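Local coordinates for protein dTDP-4-dehydrorhamnose reductase (Bacillus anthracis, PDB 3SC6) that binds NADP in a Rossmann fold and probably catalyses the NADPH-dependent reduction of dTDP-4-dehydrorhamnose to dTDP-L-rhamnose in the rhamnose biosynthetic pathway, at residues K19-E24 against Y157-G161; G117-F121 against G208-V212. The contacts are given in a common frame with arbitrary orientation. Numbering follows the deposited sequence.

Interaction 1: K19-E24 against Y157-G161; sequences KQLQEE and YGKYG. With SO4 (sulfate ion), chain H.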
loop_
_atom_site.group_PDB
_atom_site.type_symbol
_atom_site.label_atom_id
_atom_site.label_comp_id
_atom_site.label_asym_id
_atom_site.label_seq_id
_atom_site.Cartn_x
_atom_site.Cartn_y
_atom_site.Cartn_z
ATOM N N LYS A 19 -11.170 -0.025 3.440
ATOM C CA LYS A 19 -12.002 -0.340 4.589
ATOM C C LYS A 19 -11.666 0.545 5.792
ATOM O O LYS A 19 -12.565 1.015 6.491
ATOM C CB LYS A 19 -11.812 -1.817 4.956
ATOM C CG LYS A 19 -12.638 -2.330 6.136
ATOM C CD LYS A 19 -14.134 -2.265 5.881
ATOM C CE LYS A 19 -14.921 -2.784 7.087
ATOM N NZ LYS A 19 -14.585 -4.196 7.426
ATOM N N GLN A 20 -10.374 0.788 6.015
ATOM C CA GLN A 20 -9.930 1.608 7.146
ATOM C C GLN A 20 -9.762 3.098 6.817
ATOM O O GLN A 20 -9.901 3.944 7.696
ATOM C CB GLN A 20 -8.650 1.013 7.739
ATOM C CG GLN A 20 -8.105 1.739 8.959
ATOM C CD GLN A 20 -6.904 1.031 9.561
ATOM O OE1 GLN A 20 -6.520 -0.052 9.118
ATOM N NE2 GLN A 20 -6.319 1.628 10.593
ATOM N N LEU A 21 -9.461 3.414 5.562
ATOM C CA LEU A 21 -9.292 4.804 5.137
ATOM C C LEU A 21 -10.649 5.490 5.213
ATOM O O LEU A 21 -10.767 6.632 5.656
ATOM C CB LEU A 21 -8.750 4.866 3.709
ATOM C CG LEU A 21 -8.543 6.259 3.112
ATOM C CD1 LEU A 21 -7.601 7.094 3.971
ATOM C CD2 LEU A 21 -8.018 6.140 1.688
ATOM N N GLN A 22 -11.668 4.766 4.767
ATOM C CA GLN A 22 -13.047 5.231 4.766
ATOM C C GLN A 22 -13.502 5.708 6.151
ATOM O O GLN A 22 -14.335 6.604 6.261
ATOM C CB GLN A 22 -13.938 4.074 4.313
ATOM C CG GLN A 22 -15.430 4.335 4.342
ATOM C CD GLN A 22 -16.224 3.111 3.910
ATOM O OE1 GLN A 22 -15.653 2.118 3.448
ATOM N NE2 GLN A 22 -17.544 3.176 4.053
ATOM N N GLU A 23 -12.952 5.103 7.199
ATOM C CA GLU A 23 -13.304 5.458 8.571
ATOM C C GLU A 23 -12.435 6.553 9.172
ATOM O O GLU A 23 -12.847 7.217 10.117
ATOM C CB GLU A 23 -13.163 4.229 9.472
ATOM C CG GLU A 23 -14.045 3.052 9.103
ATOM C CD GLU A 23 -13.825 1.859 10.018
ATOM O OE1 GLU A 23 -12.950 1.946 10.908
ATOM O OE2 GLU A 23 -14.516 0.831 9.842
ATOM N N GLU A 24 -11.234 6.738 8.635
ATOM C CA GLU A 24 -10.318 7.752 9.162
ATOM C C GLU A 24 -10.387 9.147 8.523
ATOM O O GLU A 24 -9.774 10.087 9.032
ATOM C CB GLU A 24 -8.895 7.194 9.181
ATOM C CG GLU A 24 -8.792 5.958 10.080
ATOM C CD GLU A 24 -7.406 5.362 10.138
ATOM O OE1 GLU A 24 -6.492 5.900 9.473
ATOM O OE2 GLU A 24 -7.233 4.352 10.856
ATOM N N TYR A 157 -0.303 -3.339 6.589
ATOM C CA TYR A 157 -1.187 -4.177 7.401
ATOM C C TYR A 157 -2.095 -3.257 8.205
ATOM O O TYR A 157 -1.647 -2.213 8.683
ATOM C CB TYR A 157 -0.393 -5.067 8.356
ATOM C CG TYR A 157 0.349 -4.315 9.433
ATOM C CD1 TYR A 157 1.625 -3.821 9.217
ATOM C CD2 TYR A 157 -0.227 -4.120 10.681
ATOM C CE1 TYR A 157 2.301 -3.135 10.214
ATOM C CE2 TYR A 157 0.434 -3.444 11.680
ATOM C CZ TYR A 157 1.696 -2.951 11.448
ATOM O OH TYR A 157 2.351 -2.276 12.452
ATOM N N GLY A 158 -3.360 -3.640 8.364
ATOM C CA GLY A 158 -4.319 -2.824 9.116
ATOM C C GLY A 158 -5.269 -3.601 10.010
ATOM O O GLY A 158 -5.083 -4.790 10.255
ATOM N N LYS A 159 -6.293 -2.908 10.498
ATOM C CA LYS A 159 -7.289 -3.511 11.374
ATOM C C LYS A 159 -8.137 -4.564 10.692
ATOM O O LYS A 159 -8.441 -5.606 11.275
ATOM C CB LYS A 159 -8.280 -2.455 11.891
ATOM C CG LYS A 159 -7.713 -1.334 12.727
ATOM C CD LYS A 159 -8.848 -0.425 13.202
ATOM C CE LYS A 159 -8.345 0.702 14.085
ATOM N NZ LYS A 159 -7.364 1.581 13.382
ATOM N N TYR A 160 -8.518 -4.288 9.452
ATOM C CA TYR A 160 -9.368 -5.197 8.703
ATOM C C TYR A 160 -8.619 -6.110 7.747
ATOM O O TYR A 160 -7.530 -5.785 7.280
ATOM C CB TYR A 160 -10.402 -4.358 7.957
ATOM C CG TYR A 160 -11.112 -3.407 8.898
ATOM C CD1 TYR A 160 -12.232 -3.798 9.612
ATOM C CD2 TYR A 160 -10.631 -2.119 9.089
ATOM C CE1 TYR A 160 -12.860 -2.926 10.483
ATOM C CE2 TYR A 160 -11.248 -1.247 9.952
ATOM C CZ TYR A 160 -12.360 -1.650 10.644
ATOM O OH TYR A 160 -12.967 -0.768 11.501
ATOM N N GLY A 161 -9.222 -7.267 7.476
ATOM C CA GLY A 161 -8.648 -8.266 6.577
ATOM C C GLY A 161 -7.509 -9.034 7.221
ATOM O O GLY A 161 -7.020 -8.661 8.286
HETATM S S SO4 H . -12.164 -8.147 9.395
HETATM O O1 SO4 H . -11.966 -7.313 8.213
HETATM O O2 SO4 H . -13.487 -7.880 9.957
HETATM O O3 SO4 H . -12.067 -9.554 9.008
HETATM O O4 SO4 H . -11.142 -7.843 10.395
#
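Two hydrogen bonds link the helix to the loop. K159 N donates to Q20 OE1 (3.2 Å), and Y160 OH donates to E23 OE1 (2.8 Å). Q20 is held in place by its own helix, its NE2 donating to E24 OE2 (2.9 Å). The helix is the first of the Rossmann fold, beginning within the glycine-rich dinucleotide-binding motif expected in this family, and the loop leaves the end of strand 148-157. Nonpolar contact centres on Y160: K19 CG makes a CH-pi contact with one ring face, 3.8 Å from the centroid, while Q20 CB lies at the ring edge, 3.9 Å from Y160 CD2. G158 suits the tight fit, since a CB there would clash with Q20 OE1. The salt bridge across the segments, E24 OE2 to K159 NZ, is long (3.8 Å); the stronger partner of K159 is E283. A sulfate, probably from the crystallisation liquor, accepts a hydrogen bond from G161 N at O1 (2.8 Å).

Interaction 2: G117-F121 against G208-V212; sequences GYDEF and GTYHV
E120 lays its aliphatic stem over one face of the H211 imidazole: CG sits 3.9 Å from the ring centroid and 7° off the normal, a CH-pi contact. The ring belongs to strand 208-211, a strand of the Rossmann-fold sheet that runs parallel to strand 148-157, and the loop that crosses it comes between strand 100-106 and helix 129-144. Along 208-212 the chain is extended, and CA-to-CB bonds alternate: T209 and H211 point toward the loop, Y210 and V212 away. G208 starts the segment at phi 146°, a value favouring glycine. In the loop Y118 and D119 are extended, then E120 (-69/-13) and F121 (-93/-16) adopt helical-region angles in a turn, where F121 N donates weakly to D119 OD2 (3.1 Å). E120 is closest to T209, CA to CA 6.2 Å. Its chi1 m, chi2 p rotamer turns the side chain along the strand, from T209 toward H211, with CG 3.2 Å from T209 O. H211 has chi1 m and chi2 159°; its CE1 lies 3.3 Å from Y118 O, at the ring edge, and its NE2 is hydrogen-bonded to R152 on the neighbouring strand. The buried E120 carboxylate finds several polar partners: M261 N, weakly; H211 N, donating weakly to E120 OE2 (3.4 Å); and one water that donates both to E120 OE2 (2.6 Å) and to H211 O (2.9 Å).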
loop_
_atom_site.group_PDB
_atom_site.type_symbol
_atom_site.label_atom_id
_atom_site.label_comp_id
_atom_site.label_asym_id
_atom_site.label_seq_id
_atom_site.Cartn_x
_atom_site.Cartn_y
_atom_site.Cartn_z
ATOM N N GLY A 117 18.176 1.651 0.490
ATOM C CA GLY A 117 16.929 1.920 -0.220
ATOM C C GLY A 117 17.059 2.794 -1.450
ATOM O O GLY A 117 18.161 3.114 -1.892
ATOM N N TYR A 118 15.911 3.184 -1.994
ATOM C CA TYR A 118 15.853 4.021 -3.182
ATOM C C TYR A 118 15.037 5.278 -2.912
ATOM O O TYR A 118 14.118 5.257 -2.090
ATOM C CB TYR A 118 15.166 3.247 -4.308
ATOM C CG TYR A 118 15.838 1.944 -4.675
ATOM C CD1 TYR A 118 16.802 1.891 -5.676
ATOM C CD2 TYR A 118 15.502 0.761 -4.022
ATOM C CE1 TYR A 118 17.418 0.696 -6.019
ATOM C CE2 TYR A 118 16.113 -0.439 -4.355
ATOM C CZ TYR A 118 17.071 -0.464 -5.356
ATOM O OH TYR A 118 17.681 -1.650 -5.692
ATOM N N ASP A 119 15.378 6.373 -3.591
ATOM C CA ASP A 119 14.634 7.617 -3.413
ATOM C C ASP A 119 13.609 7.655 -4.542
ATOM O O ASP A 119 13.610 6.787 -5.421
ATOM C CB ASP A 119 15.518 8.877 -3.409
ATOM C CG ASP A 119 16.204 9.138 -4.736
ATOM O OD1 ASP A 119 16.936 10.144 -4.821
ATOM O OD2 ASP A 119 16.008 8.365 -5.695
ATOM N N GLU A 120 12.755 8.669 -4.539
ATOM C CA GLU A 120 11.724 8.784 -5.556
ATOM C C GLU A 120 12.251 9.088 -6.958
ATOM O O GLU A 120 11.512 8.952 -7.931
ATOM C CB GLU A 120 10.699 9.856 -5.168
ATOM C CG GLU A 120 9.969 9.667 -3.822
ATOM C CD GLU A 120 10.862 9.812 -2.583
ATOM O OE1 GLU A 120 12.087 10.007 -2.721
ATOM O OE2 GLU A 120 10.319 9.749 -1.462
ATOM N N PHE A 121 13.521 9.464 -7.077
ATOM C CA PHE A 121 14.083 9.790 -8.386
ATOM C C PHE A 121 14.786 8.666 -9.152
ATOM O O PHE A 121 15.031 8.811 -10.353
ATOM C CB PHE A 121 15.012 10.990 -8.264
ATOM C CG PHE A 121 14.349 12.184 -7.666
ATOM C CD1 PHE A 121 13.558 13.014 -8.445
ATOM C CD2 PHE A 121 14.518 12.483 -6.321
ATOM C CE1 PHE A 121 12.931 14.111 -7.890
ATOM C CE2 PHE A 121 13.902 13.581 -5.763
ATOM C CZ PHE A 121 13.107 14.400 -6.545
ATOM N N GLY A 208 3.322 14.679 -7.142
ATOM C CA GLY A 208 4.558 13.960 -7.380
ATOM C C GLY A 208 4.511 12.544 -6.859
ATOM O O GLY A 208 3.441 12.022 -6.557
ATOM N N THR A 209 5.690 11.932 -6.756
ATOM C CA THR A 209 5.828 10.568 -6.275
ATOM C C THR A 209 6.385 10.622 -4.855
ATOM O O THR A 209 7.360 11.314 -4.606
ATOM C CB THR A 209 6.792 9.759 -7.173
ATOM O OG1 THR A 209 6.329 9.782 -8.529
ATOM C CG2 THR A 209 6.894 8.333 -6.697
ATOM N N TYR A 210 5.762 9.882 -3.938
ATOM C CA TYR A 210 6.178 9.844 -2.533
ATOM C C TYR A 210 6.279 8.460 -1.915
ATOM O O TYR A 210 5.405 7.614 -2.129
ATOM C CB TYR A 210 5.147 10.575 -1.681
ATOM C CG TYR A 210 5.023 12.056 -1.897
ATOM C CD1 TYR A 210 5.666 12.945 -1.046
ATOM C CD2 TYR A 210 4.259 12.569 -2.932
ATOM C CE1 TYR A 210 5.548 14.299 -1.210
ATOM C CE2 TYR A 210 4.138 13.935 -3.116
ATOM C CZ TYR A 210 4.792 14.797 -2.247
ATOM O OH TYR A 210 4.690 16.156 -2.407
ATOM N N HIS A 211 7.339 8.227 -1.140
ATOM C CA HIS A 211 7.493 6.944 -0.478
ATOM C C HIS A 211 6.992 7.119 0.947
ATOM O O HIS A 211 7.577 7.873 1.723
ATOM C CB HIS A 211 8.926 6.411 -0.443
ATOM C CG HIS A 211 9.514 6.133 -1.786
ATOM N ND1 HIS A 211 10.868 6.069 -2.010
ATOM C CD2 HIS A 211 8.927 5.990 -2.997
ATOM C CE1 HIS A 211 11.086 5.819 -3.290
ATOM N NE2 HIS A 211 9.927 5.782 -3.912
ATOM N N VAL A 212 5.906 6.430 1.283
ATOM C CA VAL A 212 5.331 6.515 2.619
ATOM C C VAL A 212 5.343 5.146 3.281
ATOM O O VAL A 212 4.664 4.216 2.833
ATOM C CB VAL A 212 3.890 7.034 2.577
ATOM C CG1 VAL A 212 3.315 7.103 3.987
ATOM C CG2 VAL A 212 3.847 8.403 1.912
HETATM O O HOH W 1 8.999 10.206 0.775
#

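How the interactions relate
Both contacts join a regular element of the Rossmann fold to a loop, and both relate to strand 148-157: interaction 1 uses the loop that follows it, interaction 2 the strand paired with it. Their segments alternate along the chain, yet they lie about 24 Å apart, centre to centre, on opposite sides of the chain's centre. Interaction 1 is partly buried, and there a buried glutamine and a more exposed rim of glutamates, lysines and a tyrosine share the contact. Interaction 2 is a buried contact, with a carboxylate and an imidazole at its heart and a water joining side chain to backbone. Each has a CH-pi contact, but direct hydrogen bonding across the segments is firmer in interaction 1 than in interaction 2, where it is weak.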